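Local coordinates for PA1221 (Pseudomonas aeruginosa, PDB 4DG8), which combines an AMP-binding module of the ANL superfamily with a phosphopantetheine attachment domain and holds adenosine monophosphate in the crystal model, at residues H42-A45 with G51-D54; L234-P239 with G250-D255; G84-E89 with S211-D216; A31-M36 with Q57-A62. All coordinates share one frame; numbering follows the deposited sequence.

In the fold
All four contacts fall within the AMP-binding region. Contact 1 pairs the open end of the hairpin of strands 44-48 and 51-54, and contact 4 packs the helices before and after that hairpin; their centres are 12 Å apart, and A45 and V53 of the hairpin rest on L58. Contact 2 follows strand 231-234 of the same sheet, about 15 Å from contact 1 between centres. Contact 3 touches both contact 1 and contact 2: V53 and G51 pack on R88, while L234 CD1 of contact 2 lies 3.4 Å from S87 C. Contact 3 approaches the ligand without touching it, the S211 side chain being about 10 Å from adenosine monophosphate.

Contact 1 (H42-A45 with G51-D54)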
# COMPACT_ATOMS: atom_id res chain seq x y z
N HIS A 42 10.43 -23.73 -14.27
CA HIS A 42 11.30 -24.15 -13.17
C HIS A 42 12.17 -23.09 -12.47
O HIS A 42 12.94 -23.42 -11.57
CB HIS A 42 12.07 -25.43 -13.58
CG HIS A 42 11.15 -26.53 -13.99
ND1 HIS A 42 10.11 -26.95 -13.19
CD2 HIS A 42 11.03 -27.22 -15.15
CE1 HIS A 42 9.42 -27.89 -13.82
NE2 HIS A 42 9.95 -28.06 -15.01
N ARG A 43 12.05 -21.83 -12.87
CA ARG A 43 12.57 -20.72 -12.06
C ARG A 43 11.85 -20.60 -10.70
O ARG A 43 10.71 -21.02 -10.55
CB ARG A 43 12.43 -19.39 -12.80
CG ARG A 43 13.52 -19.07 -13.82
CD ARG A 43 13.36 -17.62 -14.26
NE ARG A 43 14.39 -17.18 -15.20
CZ ARG A 43 14.48 -15.94 -15.67
NH1 ARG A 43 13.60 -15.02 -15.29
NH2 ARG A 43 15.45 -15.61 -16.51
N GLU A 44 12.52 -20.02 -9.71
CA GLU A 44 11.98 -19.92 -8.36
C GLU A 44 10.98 -18.74 -8.22
O GLU A 44 11.32 -17.57 -8.41
CB GLU A 44 13.16 -19.74 -7.41
CG GLU A 44 12.83 -19.84 -5.96
CD GLU A 44 14.08 -19.72 -5.11
OE1 GLU A 44 14.99 -18.98 -5.52
OE2 GLU A 44 14.16 -20.39 -4.06
N ALA A 45 9.72 -19.08 -7.95
CA ALA A 45 8.65 -18.09 -7.79
C ALA A 45 8.51 -17.55 -6.36
O ALA A 45 8.12 -16.41 -6.15
CB ALA A 45 7.34 -18.66 -8.28
N GLY A 51 11.73 -23.70 1.90
CA GLY A 51 12.25 -24.09 0.60
C GLY A 51 11.81 -23.14 -0.48
O GLY A 51 11.57 -21.96 -0.22
N SER A 52 11.74 -23.64 -1.71
CA SER A 52 11.22 -22.84 -2.80
C SER A 52 10.02 -23.49 -3.49
O SER A 52 9.80 -24.70 -3.41
CB SER A 52 12.32 -22.53 -3.81
OG SER A 52 13.04 -23.69 -4.15
N VAL A 53 9.22 -22.66 -4.15
CA VAL A 53 8.15 -23.13 -5.01
C VAL A 53 8.46 -22.55 -6.39
O VAL A 53 8.74 -21.36 -6.50
CB VAL A 53 6.76 -22.62 -4.51
CG1 VAL A 53 5.68 -22.84 -5.54
CG2 VAL A 53 6.36 -23.28 -3.18
N ASP A 54 8.42 -23.36 -7.44
CA ASP A 54 8.67 -22.79 -8.77
C ASP A 54 7.37 -22.37 -9.49
O ASP A 54 6.27 -22.62 -8.99
CB ASP A 54 9.60 -23.69 -9.64
CG ASP A 54 8.94 -24.99 -10.11
OD1 ASP A 54 7.71 -25.06 -10.23
OD2 ASP A 54 9.67 -25.96 -10.39
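H42 and D54 lie side by side, and the imidazole hands its ND1-H to D54 OD2 at 3.0 Å in a nearly straight bond of 175°. The acceptor sits in the plane of the ring, at its edge, whereas the ring nitrogen reaches OD2 from well above the carboxylate plane, the two planes being 57° apart. D54 is set for this by its first torsion of 70°, which tucks CG between its backbone N and carbonyl carbon. The other oxygen, OD1, turns to the helix that starts next: it stands 3.0 Å from Q57 N while Q57 OE1 accepts from D54 N, a capping box with D54 as N-cap.

E44 and D54 form an antiparallel non-hydrogen-bonded pair whose side chains diverge. The next backbone link is A45 N to V53 O, 2.9 Å long, and the A45 methyl lies 3.5 Å from that same oxygen. From E44 the chain runs out extended, with CG opposite the backbone N, alongside S52, and E44 CG comes within 3.5 Å of S52 CB. Its carboxylate is engaged elsewhere: OE2 pairs with R47 and OE1 with R206.

The chemistry puts D54 to double use, one oxygen for the histidine and one for the helix start. The nearby carboxylate would probably favour a protonated H42, and the start of helix 55-72 would in turn help to stabilise negative charge on D54, so hairpin, histidine and helix are tied at one acid.

Contact 2 (L234-P239 with G250-D255); sequences LNDLGP and GERGAD
R252 stretches across to D236, and its side chain can be followed from root to tip. CB points at the 234-239 loop, and the chain is then extended from CG to NE; this aliphatic part meets nothing of that loop, and elsewhere the R252 side chain touches V233, R47 and R49. Contact begins at the guanidinium. CZ lies 3.3 Å from D236 OD1, behind its two nitrogens. NH1 makes the main bond, 2.6 Å to D236 OD1 with a 163° angle, the oxygen lying close to the guanidinium plane and being met on its syn side. NH2 adds a weak bond to the same OD1 at 3.2 Å, so one oxygen bridges both nitrogens of the salt bridge. NH1 is also 3.2 Å from L234 O.

The carboxylate stands almost perpendicular to the guanidinium, the planes being 87° apart, and OD2 is directed elsewhere, to the backbone N of R49. L237 arrives from the opposite direction: its CG lies over one face of the guanidinium, and CD2 comes to 3.4 Å from R252 NH2.

The loop that presents D236 and L237 is itself held by N235. OD1 accepts from both L237 N and G238 N on the same face of its amide, and ND2 gives a hydrogen bond back to G238 O. This is an Asx turn within an Asx motif. The whole is a strand-to-helix loop, between strand 231-234 and helix 242-250, tied by a salt bridge to the turn that leaves that same helix.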
# COMPACT_ATOMS: atom_id res chain seq x y z
N LEU A 234 9.88 -14.19 0.84
CA LEU A 234 8.89 -13.83 1.84
C LEU A 234 9.60 -13.58 3.14
O LEU A 234 10.45 -14.39 3.54
CB LEU A 234 7.88 -14.96 2.05
CG LEU A 234 7.15 -15.54 0.84
CD1 LEU A 234 6.13 -16.60 1.31
CD2 LEU A 234 6.46 -14.44 0.04
N ASN A 235 9.23 -12.53 3.86
CA ASN A 235 9.79 -12.40 5.18
C ASN A 235 8.87 -13.14 6.13
O ASN A 235 7.87 -12.60 6.61
CB ASN A 235 9.84 -10.93 5.61
CG ASN A 235 10.20 -10.77 7.10
OD1 ASN A 235 10.77 -11.67 7.70
ND2 ASN A 235 9.84 -9.63 7.69
N ASP A 236 9.26 -14.38 6.41
CA ASP A 236 8.69 -15.21 7.47
C ASP A 236 9.62 -15.29 8.69
O ASP A 236 9.50 -16.21 9.50
CB ASP A 236 8.29 -16.60 6.96
CG ASP A 236 9.37 -17.25 6.13
OD1 ASP A 236 10.53 -16.77 6.19
OD2 ASP A 236 9.06 -18.24 5.43
N LEU A 237 10.64 -14.44 8.71
CA LEU A 237 11.61 -14.45 9.80
C LEU A 237 11.19 -13.68 11.06
O LEU A 237 11.39 -14.14 12.18
CB LEU A 237 12.97 -13.95 9.30
CG LEU A 237 13.61 -14.90 8.29
CD1 LEU A 237 14.98 -14.40 7.87
CD2 LEU A 237 13.72 -16.29 8.90
N GLY A 238 10.60 -12.51 10.86
CA GLY A 238 10.22 -11.66 11.98
C GLY A 238 10.13 -10.21 11.53
O GLY A 238 10.43 -9.90 10.37
N PRO A 239 9.72 -9.31 12.45
CA PRO A 239 9.61 -7.89 12.11
C PRO A 239 10.89 -7.40 11.44
O PRO A 239 12.00 -7.64 11.94
CB PRO A 239 9.45 -7.21 13.47
CG PRO A 239 8.80 -8.29 14.36
CD PRO A 239 9.40 -9.59 13.86
N GLY A 250 21.18 -12.20 2.53
CA GLY A 250 22.30 -13.13 2.53
C GLY A 250 21.91 -14.59 2.41
O GLY A 250 22.54 -15.35 1.67
N GLU A 251 20.88 -15.01 3.15
CA GLU A 251 20.44 -16.40 3.09
C GLU A 251 19.50 -16.70 1.94
O GLU A 251 19.50 -17.79 1.39
CB GLU A 251 19.81 -16.83 4.41
CG GLU A 251 20.79 -16.77 5.57
CD GLU A 251 20.14 -17.04 6.91
OE1 GLU A 251 19.03 -17.62 6.92
OE2 GLU A 251 20.74 -16.66 7.94
N ARG A 252 18.63 -15.75 1.64
CA ARG A 252 17.64 -15.97 0.58
C ARG A 252 17.83 -15.27 -0.77
O ARG A 252 17.05 -15.51 -1.69
CB ARG A 252 16.24 -15.81 1.14
CG ARG A 252 16.09 -16.73 2.31
CD ARG A 252 14.76 -16.59 2.91
NE ARG A 252 14.66 -17.34 4.15
CZ ARG A 252 13.54 -17.38 4.86
NH1 ARG A 252 12.48 -16.73 4.43
NH2 ARG A 252 13.49 -18.06 5.99
N GLY A 253 18.85 -14.43 -0.89
CA GLY A 253 19.11 -13.75 -2.14
C GLY A 253 18.16 -12.64 -2.59
O GLY A 253 18.10 -12.33 -3.79
N ALA A 254 17.43 -12.01 -1.68
CA ALA A 254 16.67 -10.83 -2.07
C ALA A 254 17.62 -9.76 -2.61
O ALA A 254 18.63 -9.46 -1.97
CB ALA A 254 15.84 -10.29 -0.91
N ASP A 255 17.35 -9.31 -3.83
CA ASP A 255 18.05 -8.17 -4.44
C ASP A 255 17.24 -6.87 -4.67
O ASP A 255 17.78 -5.89 -5.14
CB ASP A 255 18.74 -8.61 -5.75
CG ASP A 255 17.75 -9.16 -6.77
OD1 ASP A 255 16.56 -8.74 -6.76
OD2 ASP A 255 18.16 -10.01 -7.60

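Contact 3 (G84-E89 with S211-D216)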
# COMPACT_ATOMS: atom_id res chain seq x y z
N GLY A 84 -3.58 -14.03 6.78
CA GLY A 84 -2.47 -14.73 7.39
C GLY A 84 -1.14 -14.01 7.13
O GLY A 84 -1.08 -13.13 6.27
N GLU A 85 -0.09 -14.43 7.83
CA GLU A 85 1.26 -13.90 7.58
C GLU A 85 1.73 -14.36 6.21
O GLU A 85 1.23 -15.35 5.68
CB GLU A 85 2.25 -14.39 8.65
CG GLU A 85 1.96 -13.91 10.07
CD GLU A 85 1.94 -12.40 10.18
OE1 GLU A 85 2.56 -11.72 9.33
OE2 GLU A 85 1.28 -11.88 11.10
N TYR A 86 2.71 -13.67 5.62
CA TYR A 86 3.16 -14.11 4.31
C TYR A 86 3.61 -15.55 4.33
O TYR A 86 4.47 -15.94 5.13
CB TYR A 86 4.24 -13.20 3.73
CG TYR A 86 3.62 -12.00 3.08
CD1 TYR A 86 3.87 -10.72 3.55
CD2 TYR A 86 2.72 -12.16 2.03
CE1 TYR A 86 3.26 -9.63 2.99
CE2 TYR A 86 2.11 -11.07 1.45
CZ TYR A 86 2.38 -9.80 1.94
OH TYR A 86 1.78 -8.71 1.37
N SER A 87 3.02 -16.34 3.44
CA SER A 87 3.38 -17.74 3.28
C SER A 87 3.16 -18.10 1.81
O SER A 87 2.51 -17.35 1.08
CB SER A 87 2.50 -18.63 4.16
OG SER A 87 1.16 -18.61 3.69
N ARG A 88 3.71 -19.23 1.38
CA ARG A 88 3.45 -19.71 0.03
C ARG A 88 1.94 -19.90 -0.17
O ARG A 88 1.39 -19.62 -1.25
CB ARG A 88 4.26 -20.99 -0.26
CG ARG A 88 4.00 -22.13 0.72
CD ARG A 88 4.76 -23.36 0.30
NE ARG A 88 6.20 -23.21 0.51
CZ ARG A 88 7.11 -24.12 0.16
NH1 ARG A 88 6.73 -25.26 -0.41
NH2 ARG A 88 8.40 -23.89 0.40
N GLU A 89 1.25 -20.34 0.88
CA GLU A 89 -0.21 -20.44 0.82
C GLU A 89 -0.93 -19.11 0.51
O GLU A 89 -1.83 -19.08 -0.32
CB GLU A 89 -0.79 -21.01 2.13
CG GLU A 89 -0.54 -22.50 2.32
CD GLU A 89 0.85 -22.81 2.80
OE1 GLU A 89 1.54 -21.88 3.28
OE2 GLU A 89 1.26 -23.98 2.70
N SER A 211 5.72 -5.86 3.22
CA SER A 211 4.49 -5.07 3.40
C SER A 211 3.23 -5.92 3.44
O SER A 211 2.98 -6.69 2.53
CB SER A 211 4.37 -4.03 2.27
OG SER A 211 5.54 -3.27 2.16
N PRO A 212 2.42 -5.79 4.50
CA PRO A 212 1.18 -6.59 4.56
C PRO A 212 0.24 -6.23 3.42
O PRO A 212 0.34 -5.12 2.87
CB PRO A 212 0.58 -6.22 5.92
CG PRO A 212 1.77 -5.82 6.75
CD PRO A 212 2.68 -5.10 5.78
N LEU A 213 -0.68 -7.14 3.09
CA LEU A 213 -1.59 -6.93 1.96
C LEU A 213 -2.60 -5.78 2.13
O LEU A 213 -3.35 -5.48 1.21
CB LEU A 213 -2.34 -8.21 1.64
CG LEU A 213 -1.55 -9.36 1.03
CD1 LEU A 213 -2.38 -10.66 1.17
CD2 LEU A 213 -1.17 -9.05 -0.43
N SER A 214 -2.65 -5.17 3.31
CA SER A 214 -3.53 -4.02 3.50
C SER A 214 -2.89 -2.77 2.88
O SER A 214 -3.53 -1.73 2.73
CB SER A 214 -3.81 -3.82 4.98
OG SER A 214 -2.60 -3.86 5.71
N PHE A 215 -1.61 -2.88 2.50
CA PHE A 215 -0.94 -1.79 1.78
C PHE A 215 -0.66 -2.14 0.33
O PHE A 215 -0.17 -3.25 0.03
CB PHE A 215 0.38 -1.45 2.46
CG PHE A 215 0.27 -1.32 3.95
CD1 PHE A 215 -0.08 -0.10 4.52
CD2 PHE A 215 0.53 -2.39 4.77
CE1 PHE A 215 -0.19 0.03 5.91
CE2 PHE A 215 0.43 -2.27 6.15
CZ PHE A 215 0.07 -1.05 6.72
N ASP A 216 -0.85 -1.19 -0.57
CA ASP A 216 -0.58 -1.48 -1.98
C ASP A 216 0.91 -1.46 -2.34
O ASP A 216 1.26 -1.66 -3.50
CB ASP A 216 -1.43 -0.64 -2.97
CG ASP A 216 -1.05 0.83 -2.98
OD1 ASP A 216 -1.66 1.60 -3.75
OD2 ASP A 216 -0.14 1.23 -2.21
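Two strand-to-helix loops of the AMP-binding region meet where Y86 touches S211 and L213: residues 84-89 lead from strand 79-83 into helix 88-99 of a beta-alpha-beta crossover, and residues 211-216 lead from strand 206-209 into helix 217-226. The second loop contains a type I turn, closed by F215 N to P212 O at 3.0 Å. S87, next to Y86, is the N-cap of helix 88-99, its OG accepting from S90 N.

One side chain carries the contact. With CG beside its backbone N, opposite the carbonyl carbon (chi1 -83°), Y86 sends its ring across to the other loop and also touches A218 and I222 of helix 217-226. L213 crosses it obliquely, and CG of that leucine lies 4.1 Å from Y86 CE2.

S211 lends only its backbone to the tyrosine; its OG bonds to E221 and to a butanediol molecule probably derived from the crystallisation liquor. The hydroxyl of Y86 donates to S211 O at 2.6 Å, lying in the carbonyl plane with a C=O...O angle of 156°, while L213 CG sits 3.4 Å from the same Y86 OH.

Contact 4 (A31-M36 with Q57-A62)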
# COMPACT_ATOMS: atom_id res chain seq x y z
N ALA A 31 -2.97 -13.40 -17.41
CA ALA A 31 -2.32 -13.62 -18.70
C ALA A 31 -0.79 -13.45 -18.60
O ALA A 31 -0.02 -14.28 -19.08
CB ALA A 31 -2.92 -12.70 -19.78
N ARG A 32 -0.34 -12.38 -17.94
CA ARG A 32 1.09 -12.14 -17.83
C ARG A 32 1.76 -13.21 -16.97
O ARG A 32 2.81 -13.78 -17.35
CB ARG A 32 1.35 -10.75 -17.26
CG ARG A 32 2.82 -10.47 -16.98
CD ARG A 32 3.64 -10.38 -18.25
NE ARG A 32 5.05 -10.18 -17.90
CZ ARG A 32 6.02 -9.94 -18.77
NH1 ARG A 32 5.76 -9.87 -20.08
NH2 ARG A 32 7.27 -9.78 -18.34
N PHE A 33 1.15 -13.52 -15.83
CA PHE A 33 1.66 -14.61 -15.02
C PHE A 33 1.74 -15.90 -15.82
O PHE A 33 2.71 -16.65 -15.69
CB PHE A 33 0.85 -14.84 -13.72
CG PHE A 33 1.42 -15.94 -12.89
CD1 PHE A 33 2.42 -15.69 -11.96
CD2 PHE A 33 1.03 -17.26 -13.10
CE1 PHE A 33 2.99 -16.74 -11.23
CE2 PHE A 33 1.60 -18.31 -12.38
CZ PHE A 33 2.57 -18.05 -11.43
N SER A 34 0.73 -16.18 -16.64
CA SER A 34 0.74 -17.41 -17.40
C SER A 34 1.90 -17.43 -18.38
O SER A 34 2.52 -18.48 -18.61
CB SER A 34 -0.59 -17.60 -18.13
OG SER A 34 -1.61 -17.97 -17.21
N GLU A 35 2.17 -16.27 -18.97
CA GLU A 35 3.28 -16.13 -19.90
C GLU A 35 4.60 -16.50 -19.19
O GLU A 35 5.41 -17.30 -19.67
CB GLU A 35 3.32 -14.70 -20.45
CG GLU A 35 4.44 -14.43 -21.44
CD GLU A 35 4.55 -12.96 -21.83
OE1 GLU A 35 3.69 -12.15 -21.43
OE2 GLU A 35 5.52 -12.61 -22.55
N MET A 36 4.79 -15.91 -18.02
CA MET A 36 5.98 -16.15 -17.21
C MET A 36 6.11 -17.62 -16.81
O MET A 36 7.20 -18.18 -16.85
CB MET A 36 5.99 -15.26 -15.94
CG MET A 36 6.13 -13.76 -16.22
SD MET A 36 7.68 -13.29 -17.00
CE MET A 36 7.22 -13.32 -18.75
N GLN A 57 4.75 -25.16 -10.16
CA GLN A 57 4.08 -25.59 -8.93
C GLN A 57 3.09 -24.53 -8.44
O GLN A 57 1.99 -24.86 -8.01
CB GLN A 57 5.08 -25.92 -7.83
CG GLN A 57 6.22 -26.80 -8.31
CD GLN A 57 7.29 -27.03 -7.27
OE1 GLN A 57 7.91 -26.08 -6.77
NE2 GLN A 57 7.53 -28.29 -6.93
N LEU A 58 3.49 -23.26 -8.51
CA LEU A 58 2.63 -22.16 -8.09
C LEU A 58 1.34 -22.14 -8.91
O LEU A 58 0.25 -22.09 -8.35
CB LEU A 58 3.35 -20.81 -8.18
CG LEU A 58 2.51 -19.62 -7.71
CD1 LEU A 58 1.86 -19.93 -6.35
CD2 LEU A 58 3.28 -18.31 -7.66
N LEU A 59 1.50 -22.21 -10.24
CA LEU A 59 0.37 -22.25 -11.16
C LEU A 59 -0.55 -23.46 -10.92
O LEU A 59 -1.75 -23.30 -10.90
CB LEU A 59 0.86 -22.21 -12.62
CG LEU A 59 -0.20 -22.21 -13.74
CD1 LEU A 59 -1.15 -21.05 -13.61
CD2 LEU A 59 0.44 -22.22 -15.13
N ASP A 60 0.02 -24.65 -10.76
CA ASP A 60 -0.78 -25.84 -10.43
C ASP A 60 -1.58 -25.69 -9.12
O ASP A 60 -2.78 -26.02 -9.06
CB ASP A 60 0.10 -27.09 -10.29
CG ASP A 60 0.68 -27.56 -11.62
OD1 ASP A 60 0.23 -27.10 -12.70
OD2 ASP A 60 1.60 -28.42 -11.56
N SER A 61 -0.92 -25.21 -8.07
CA SER A 61 -1.60 -25.07 -6.79
C SER A 61 -2.73 -24.04 -6.89
O SER A 61 -3.85 -24.26 -6.41
CB SER A 61 -0.60 -24.71 -5.68
OG SER A 61 0.40 -25.71 -5.56
N ALA A 62 -2.42 -22.92 -7.52
CA ALA A 62 -3.38 -21.84 -7.69
C ALA A 62 -4.54 -22.25 -8.60
O ALA A 62 -5.67 -21.87 -8.36
CB ALA A 62 -2.69 -20.57 -8.22
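Helices 29-39 and 55-72 pass each other with F33 facing L58 and L59, the CA atoms of F33 and L59 being 8.7 Å apart. F33 bridges that gap. Its ring carbon CG is opposite the backbone N (chi1 -179°), which carries the ring straight out from the helix toward the other one. L59 slides past it in the opposite direction and meets the rim of the ring: L59 CB lies in the ring plane, 4.0 Å from F33 CE2, with L59 CD1 close behind at 4.1 Å from the same carbon.

L58 comes obliquely to the far end of the ring. Its CD2 is 3.8 Å from F33 CZ and 3.9 Å from F33 CE1, and its CG is 4.0 Å from CZ, so the two leucines divide the outer ring carbons, L59 taking the CE2 corner and L58 the CZ and CE1 side. Further apolar cover comes from L95 of helix 88-99 and L226 of helix 217-226, and the ring of Y55, first residue of helix 55-72, meets that of F33 with planes about 30° apart.

Away from this contact, the first helix shows a more polar side. R32 forms a weak salt bridge with E35 one turn on, gives NE to L227 O, and has M36 CE above the centre of its guanidinium.

Between residues 31-36 and 57-62 the contact is hydrocarbon only. Cohesion rests on dispersion and on excluding water from F33 and L58, both buried, and the ring meeting both leucines probably helps to fix the spacing of the helices here.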